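Local atomic coordinates of carboxypeptidase D (Drosophila melanogaster, PDB entry 3MN8), a protein that removes C-terminal arginine and lysine residues from peptides and proteins as a zinc-dependent metallocarboxypeptidase, in processing growth factors, peptide hormones and neuropeptides. Residues E32-Y40 with Y311-Q322. Residues are numbered along the deposited sequence; the frame is centred on the assembly and turned at random.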
ATOM      1  N   GLU A  32      17.981  11.720 -11.233  1.00 68.27           N
ATOM      2  CA  GLU A  32      17.255  12.191 -10.057  1.00 58.20           C
ATOM      3  C   GLU A  32      17.191  13.727 -10.022  1.00 68.45           C
ATOM      4  O   GLU A  32      17.382  14.348  -8.968  1.00 63.88           O
ATOM      5  CB  GLU A  32      17.944  11.702  -8.783  1.00 50.23           C
ATOM      6  CG  GLU A  32      17.977  10.200  -8.601  1.00 58.85           C
ATOM      7  CD  GLU A  32      18.730   9.797  -7.339  1.00 73.27           C
ATOM      8  OE1 GLU A  32      18.066   9.568  -6.304  1.00 58.08           O
ATOM      9  OE2 GLU A  32      19.982   9.721  -7.378  1.00 82.28           O
ATOM     10  N   SER A  33      16.929  14.336 -11.174  1.00 59.55           N
ATOM     11  CA  SER A  33      16.923  15.790 -11.284  1.00 61.11           C
ATOM     12  C   SER A  33      15.856  16.425 -10.389  1.00 66.61           C
ATOM     13  O   SER A  33      16.010  17.567  -9.921  1.00 47.76           O
ATOM     14  CB  SER A  33      16.706  16.214 -12.739  1.00 51.86           C
ATOM     15  OG  SER A  33      15.407  15.868 -13.186  1.00 62.55           O
ATOM     16  N   PHE A  34      14.784  15.674 -10.151  1.00 61.05           N
ATOM     17  CA  PHE A  34      13.665  16.161  -9.352  1.00 49.38           C
ATOM     18  C   PHE A  34      14.078  16.714  -7.988  1.00 57.13           C
ATOM     19  O   PHE A  34      13.239  17.209  -7.240  1.00 78.83           O
ATOM     20  CB  PHE A  34      12.559  15.092  -9.213  1.00 51.23           C
ATOM     21  CG  PHE A  34      13.044  13.728  -8.744  1.00 49.72           C
ATOM     22  CD1 PHE A  34      13.211  13.452  -7.393  1.00 46.82           C
ATOM     23  CD2 PHE A  34      13.281  12.707  -9.654  1.00 56.93           C
ATOM     24  CE1 PHE A  34      13.634  12.198  -6.966  1.00 52.52           C
ATOM     25  CE2 PHE A  34      13.705  11.445  -9.233  1.00 46.89           C
ATOM     26  CZ  PHE A  34      13.879  11.192  -7.892  1.00 43.95           C
ATOM     27  N   LEU A  35      15.369  16.652  -7.679  1.00 62.94           N
ATOM     28  CA  LEU A  35      15.882  17.146  -6.406  1.00 80.51           C
ATOM     29  C   LEU A  35      16.457  18.567  -6.489  1.00 94.04           C
ATOM     30  O   LEU A  35      16.764  19.175  -5.463  1.00107.90           O
ATOM     31  CB  LEU A  35      16.967  16.205  -5.886  1.00 84.39           C
ATOM     32  CG  LEU A  35      16.680  14.709  -5.992  1.00 83.00           C
ATOM     33  CD1 LEU A  35      17.964  13.910  -5.763  1.00 81.84           C
ATOM     34  CD2 LEU A  35      15.568  14.291  -5.027  1.00 76.65           C
ATOM     35  N   GLN A  36      16.604  19.096  -7.700  1.00 85.19           N
ATOM     36  CA  GLN A  36      17.357  20.336  -7.907  1.00 74.74           C
ATOM     37  C   GLN A  36      16.604  21.587  -7.447  1.00 66.79           C
ATOM     38  O   GLN A  36      16.998  22.707  -7.758  1.00 71.22           O
ATOM     39  CB  GLN A  36      17.715  20.464  -9.389  1.00 82.23           C
ATOM     40  CG  GLN A  36      18.719  21.552  -9.724  1.00103.24           C
ATOM     41  CD  GLN A  36      20.149  21.070  -9.606  1.00119.98           C
ATOM     42  OE1 GLN A  36      21.084  21.727 -10.077  1.00106.16           O
ATOM     43  NE2 GLN A  36      20.328  19.906  -8.980  1.00131.36           N
ATOM     44  N   GLN A  37      15.525  21.389  -6.702  1.00 60.57           N
ATOM     45  CA  GLN A  37      14.594  22.467  -6.404  1.00 66.59           C
ATOM     46  C   GLN A  37      13.607  22.025  -5.321  1.00 77.45           C
ATOM     47  O   GLN A  37      12.408  21.870  -5.577  1.00 71.91           O
ATOM     48  CB  GLN A  37      13.839  22.846  -7.679  1.00 70.54           C
ATOM     49  CG  GLN A  37      13.307  21.648  -8.494  1.00 57.62           C
ATOM     50  CD  GLN A  37      11.823  21.377  -8.277  1.00 63.94           C
ATOM     51  OE1 GLN A  37      11.444  20.674  -7.340  1.00 73.35           O
ATOM     52  NE2 GLN A  37      10.978  21.919  -9.155  1.00 60.76           N
ATOM     53  N   PRO A  38      14.112  21.815  -4.101  1.00 68.89           N
ATOM     54  CA  PRO A  38      13.293  21.278  -3.010  1.00 64.10           C
ATOM     55  C   PRO A  38      12.123  22.193  -2.660  1.00 64.27           C
ATOM     56  O   PRO A  38      12.313  23.379  -2.384  1.00 75.72           O
ATOM     57  CB  PRO A  38      14.272  21.199  -1.838  1.00 67.93           C
ATOM     58  CG  PRO A  38      15.639  21.261  -2.462  1.00 76.52           C
ATOM     59  CD  PRO A  38      15.487  22.112  -3.674  1.00 73.50           C
ATOM     60  N   HIS A  39      10.920  21.632  -2.672  1.00 56.21           N
ATOM     61  CA  HIS A  39       9.710  22.387  -2.388  1.00 53.70           C
ATOM     62  C   HIS A  39       8.510  21.438  -2.302  1.00 52.04           C
ATOM     63  O   HIS A  39       8.538  20.323  -2.839  1.00 40.41           O
ATOM     64  CB  HIS A  39       9.488  23.460  -3.462  1.00 46.32           C
ATOM     65  CG  HIS A  39       8.962  22.923  -4.761  1.00 41.18           C
ATOM     66  ND1 HIS A  39       9.680  22.055  -5.549  1.00 57.18           N
ATOM     67  CD2 HIS A  39       7.796  23.152  -5.405  1.00 45.78           C
ATOM     68  CE1 HIS A  39       8.968  21.759  -6.628  1.00 59.37           C
ATOM     69  NE2 HIS A  39       7.828  22.410  -6.569  1.00 49.76           N
ATOM     70  N   TYR A  40       7.458  21.868  -1.621  1.00 57.58           N
ATOM     71  CA  TYR A  40       6.256  21.039  -1.543  1.00 55.69           C
ATOM     72  C   TYR A  40       5.339  21.301  -2.731  1.00 48.62           C
ATOM     73  O   TYR A  40       4.992  22.447  -3.009  1.00 59.06           O
ATOM     74  CB  TYR A  40       5.522  21.248  -0.207  1.00 59.12           C
ATOM     75  CG  TYR A  40       6.172  20.516   0.958  1.00 59.75           C
ATOM     76  CD1 TYR A  40       6.865  21.203   1.947  1.00 63.22           C
ATOM     77  CD2 TYR A  40       6.111  19.132   1.051  1.00 51.53           C
ATOM     78  CE1 TYR A  40       7.463  20.527   3.001  1.00 59.16           C
ATOM     79  CE2 TYR A  40       6.707  18.456   2.098  1.00 47.93           C
ATOM     80  CZ  TYR A  40       7.380  19.155   3.066  1.00 47.26           C
ATOM     81  OH  TYR A  40       7.975  18.459   4.091  1.00 38.78           O
ATOM     82  N   TYR A 311       5.408  17.982   9.464  1.00 56.23           N
ATOM     83  CA  TYR A 311       5.535  18.849   8.288  1.00 58.32           C
ATOM     84  C   TYR A 311       6.883  19.565   8.278  1.00 53.57           C
ATOM     85  O   TYR A 311       6.960  20.721   8.676  1.00 55.29           O
ATOM     86  CB  TYR A 311       4.429  19.910   8.291  1.00 55.22           C
ATOM     87  CG  TYR A 311       4.080  20.483   6.925  1.00 47.59           C
ATOM     88  CD1 TYR A 311       2.786  20.922   6.650  1.00 48.60           C
ATOM     89  CD2 TYR A 311       5.026  20.574   5.913  1.00 50.54           C
ATOM     90  CE1 TYR A 311       2.440  21.441   5.413  1.00 43.16           C
ATOM     91  CE2 TYR A 311       4.688  21.084   4.658  1.00 50.24           C
ATOM     92  CZ  TYR A 311       3.392  21.519   4.422  1.00 45.89           C
ATOM     93  OH  TYR A 311       3.041  22.036   3.195  1.00 42.89           O
ATOM     94  N   PRO A 312       7.949  18.883   7.823  1.00 56.07           N
ATOM     95  CA  PRO A 312       9.279  19.510   7.828  1.00 46.82           C
ATOM     96  C   PRO A 312       9.424  20.489   6.669  1.00 61.77           C
ATOM     97  O   PRO A 312       8.479  20.660   5.894  1.00 67.32           O
ATOM     98  CB  PRO A 312      10.243  18.326   7.661  1.00 43.64           C
ATOM     99  CG  PRO A 312       9.368  17.059   7.705  1.00 60.51           C
ATOM    100  CD  PRO A 312       7.986  17.494   7.332  1.00 58.37           C
ATOM    101  N   ALA A 313      10.586  21.127   6.562  1.00 64.67           N
ATOM    102  CA  ALA A 313      10.848  22.090   5.490  1.00 63.89           C
ATOM    103  C   ALA A 313      11.418  21.393   4.262  1.00 53.06           C
ATOM    104  O   ALA A 313      12.035  20.331   4.368  1.00 55.28           O
ATOM    105  CB  ALA A 313      11.800  23.199   5.967  1.00 60.51           C
ATOM    106  N   ALA A 314      11.220  22.011   3.101  1.00 47.12           N
ATOM    107  CA  ALA A 314      11.651  21.439   1.830  1.00 52.87           C
ATOM    108  C   ALA A 314      13.090  20.897   1.832  1.00 54.74           C
ATOM    109  O   ALA A 314      13.340  19.792   1.355  1.00 60.74           O
ATOM    110  CB  ALA A 314      11.467  22.457   0.714  1.00 54.59           C
ATOM    111  N   SER A 315      14.029  21.676   2.361  1.00 52.35           N
ATOM    112  CA  SER A 315      15.452  21.317   2.330  1.00 55.21           C
ATOM    113  C   SER A 315      15.678  19.935   2.917  1.00 47.96           C
ATOM    114  O   SER A 315      16.682  19.280   2.631  1.00 51.58           O
ATOM    115  CB  SER A 315      16.301  22.357   3.086  1.00 53.51           C
ATOM    116  OG  SER A 315      15.957  22.411   4.467  1.00 51.39           O
ATOM    117  N   THR A 316      14.731  19.513   3.749  1.00 37.62           N
ATOM    118  CA  THR A 316      14.747  18.199   4.369  1.00 38.50           C
ATOM    119  C   THR A 316      14.472  17.111   3.337  1.00 47.54           C
ATOM    120  O   THR A 316      15.034  16.012   3.411  1.00 53.06           O
ATOM    121  CB  THR A 316      13.695  18.123   5.495  1.00 40.38           C
ATOM    122  OG1 THR A 316      14.285  18.568   6.720  1.00 50.78           O
ATOM    123  CG2 THR A 316      13.185  16.711   5.682  1.00 47.66           C
ATOM    124  N   LEU A 317      13.625  17.440   2.366  1.00 40.29           N
ATOM    125  CA  LEU A 317      13.094  16.482   1.398  1.00 37.51           C
ATOM    126  C   LEU A 317      14.132  15.633   0.651  1.00 40.01           C
ATOM    127  O   LEU A 317      13.943  14.420   0.483  1.00 44.48           O
ATOM    128  CB  LEU A 317      12.184  17.197   0.401  1.00 32.48           C
ATOM    129  CG  LEU A 317      11.053  18.055   0.977  1.00 43.28           C
ATOM    130  CD1 LEU A 317      10.383  18.826  -0.154  1.00 59.21           C
ATOM    131  CD2 LEU A 317      10.027  17.226   1.773  1.00 33.75           C
ATOM    132  N   PRO A 318      15.214  16.261   0.169  1.00 38.88           N
ATOM    133  CA  PRO A 318      16.217  15.471  -0.546  1.00 39.53           C
ATOM    134  C   PRO A 318      16.819  14.355   0.305  1.00 54.23           C
ATOM    135  O   PRO A 318      17.004  13.251  -0.215  1.00 61.99           O
ATOM    136  CB  PRO A 318      17.264  16.510  -0.914  1.00 42.53           C
ATOM    137  CG  PRO A 318      16.472  17.762  -1.084  1.00 42.04           C
ATOM    138  CD  PRO A 318      15.440  17.705   0.003  1.00 42.55           C
ATOM    139  N   GLN A 319      17.099  14.631   1.582  1.00 49.03           N
ATOM    140  CA  GLN A 319      17.539  13.597   2.544  1.00 51.05           C
ATOM    141  C   GLN A 319      16.520  12.457   2.754  1.00 50.32           C
ATOM    142  O   GLN A 319      16.869  11.259   2.747  1.00 40.09           O
ATOM    143  CB  GLN A 319      17.849  14.227   3.910  1.00 62.31           C
ATOM    144  CG  GLN A 319      19.305  14.611   4.132  1.00 77.13           C
ATOM    145  CD  GLN A 319      19.502  16.116   4.197  1.00 97.97           C
ATOM    146  OE1 GLN A 319      20.356  16.612   4.938  1.00105.73           O
ATOM    147  NE2 GLN A 319      18.703  16.852   3.423  1.00 95.35           N
ATOM    148  N   GLU A 320      15.264  12.844   2.978  1.00 51.42           N
ATOM    149  CA  GLU A 320      14.189  11.882   3.150  1.00 38.52           C
ATOM    150  C   GLU A 320      14.127  10.974   1.935  1.00 40.91           C
ATOM    151  O   GLU A 320      13.885   9.768   2.059  1.00 50.06           O
ATOM    152  CB  GLU A 320      12.844  12.585   3.357  1.00 38.76           C
ATOM    153  CG  GLU A 320      12.801  13.522   4.574  1.00 61.05           C
ATOM    154  CD  GLU A 320      12.959  12.800   5.922  1.00 66.95           C
ATOM    155  OE1 GLU A 320      13.190  11.571   5.936  1.00 62.50           O
ATOM    156  OE2 GLU A 320      12.845  13.469   6.978  1.00 65.72           O
ATOM    157  N   TRP A 321      14.363  11.542   0.755  1.00 33.15           N
ATOM    158  CA  TRP A 321      14.356  10.722  -0.452  1.00 47.58           C
ATOM    159  C   TRP A 321      15.427   9.626  -0.413  1.00 53.22           C
ATOM    160  O   TRP A 321      15.133   8.456  -0.673  1.00 49.76           O
ATOM    161  CB  TRP A 321      14.499  11.562  -1.729  1.00 50.73           C
ATOM    162  CG  TRP A 321      14.823  10.700  -2.918  1.00 49.19           C
ATOM    163  CD1 TRP A 321      16.025  10.593  -3.540  1.00 37.17           C
ATOM    164  CD2 TRP A 321      13.941   9.782  -3.585  1.00 59.77           C
ATOM    165  NE1 TRP A 321      15.949   9.687  -4.564  1.00 41.67           N
ATOM    166  CE2 TRP A 321      14.681   9.169  -4.614  1.00 52.23           C
ATOM    167  CE3 TRP A 321      12.598   9.418  -3.410  1.00 57.69           C
ATOM    168  CZ2 TRP A 321      14.123   8.212  -5.474  1.00 39.65           C
ATOM    169  CZ3 TRP A 321      12.046   8.472  -4.271  1.00 44.30           C
ATOM    170  CH2 TRP A 321      12.808   7.885  -5.289  1.00 32.02           C
ATOM    171  N   GLN A 322      16.660  10.000  -0.080  1.00 51.25           N
ATOM    172  CA  GLN A 322      17.766   9.047  -0.092  1.00 55.59           C
ATOM    173  C   GLN A 322      17.597   7.921   0.926  1.00 56.07           C
ATOM    174  O   GLN A 322      18.035   6.794   0.685  1.00 56.47           O
ATOM    175  CB  GLN A 322      19.102   9.750   0.121  1.00 52.72           C
ATOM    176  CG  GLN A 322      20.100   9.462  -0.977  1.00 61.74           C
ATOM    177  CD  GLN A 322      19.695  10.081  -2.300  1.00 69.10           C
ATOM    178  OE1 GLN A 322      19.794   9.449  -3.355  1.00 72.17           O
ATOM    179  NE2 GLN A 322      19.227  11.326  -2.249  1.00 63.75           N
TER
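The N-terminal arm of the first carboxypeptidase-like domain (the active 1B form), residues 32-40, lies along the start of helix 317-333, the last helix of the catalytic domain, and the contact is gripped near both ends by an aromatic residue. At one end the ring of Tyr-40 is sandwiched. Tyr-311, whose side chain is about 7 Å from that of the zinc ligand Glu-104, turns its edge toward one face in a T-shaped pair, planes at 88° and centroids 4.9 Å apart, while CD1 of Leu-317 sits over the centre of the opposite face. Tyrosine suits the place because its flat ring fills the gap between Tyr-311 and Leu-317 while the hydroxyl at its tip reaches a carbonyl: Tyr-40 OH gives a hydrogen bond of 2.9 Å to Pro-312 O, from above the carbonyl plane. A phenylalanine here would probably leave Pro-312 O without this donor and the ring freer to turn between its two neighbours.

In the middle the packing is apolar. The small CB of Ala-314 lets the backbone of Pro-38 come close, and the two proline rings meet at CG of Pro-38 and CG of Pro-318, 3.9 Å apart, crossing at about a right angle.

At the other end Trp-321, its CG anti to the backbone N (chi1 166°), swings its indole toward the arm. Tryptophan supplies both an N-H at its edge for Glu-32 and a broad face for Phe-34. NE1 of Trp-321 points at OE1 of Glu-32 in a nearly straight bond of 2.7 Å, with the oxygen close to the ring plane; Lys-325 forms a salt bridge to the same oxygen. Phe-34 stands edge-on over the indole's six-membered ring. Tyr-113 and Tyr-117 of helix 106-121 extend this aromatic cluster. The whole is peripheral helix-and-arm packing on the alpha/beta catalytic domain of an M14 carboxypeptidase, built round a mixed eight-stranded sheet.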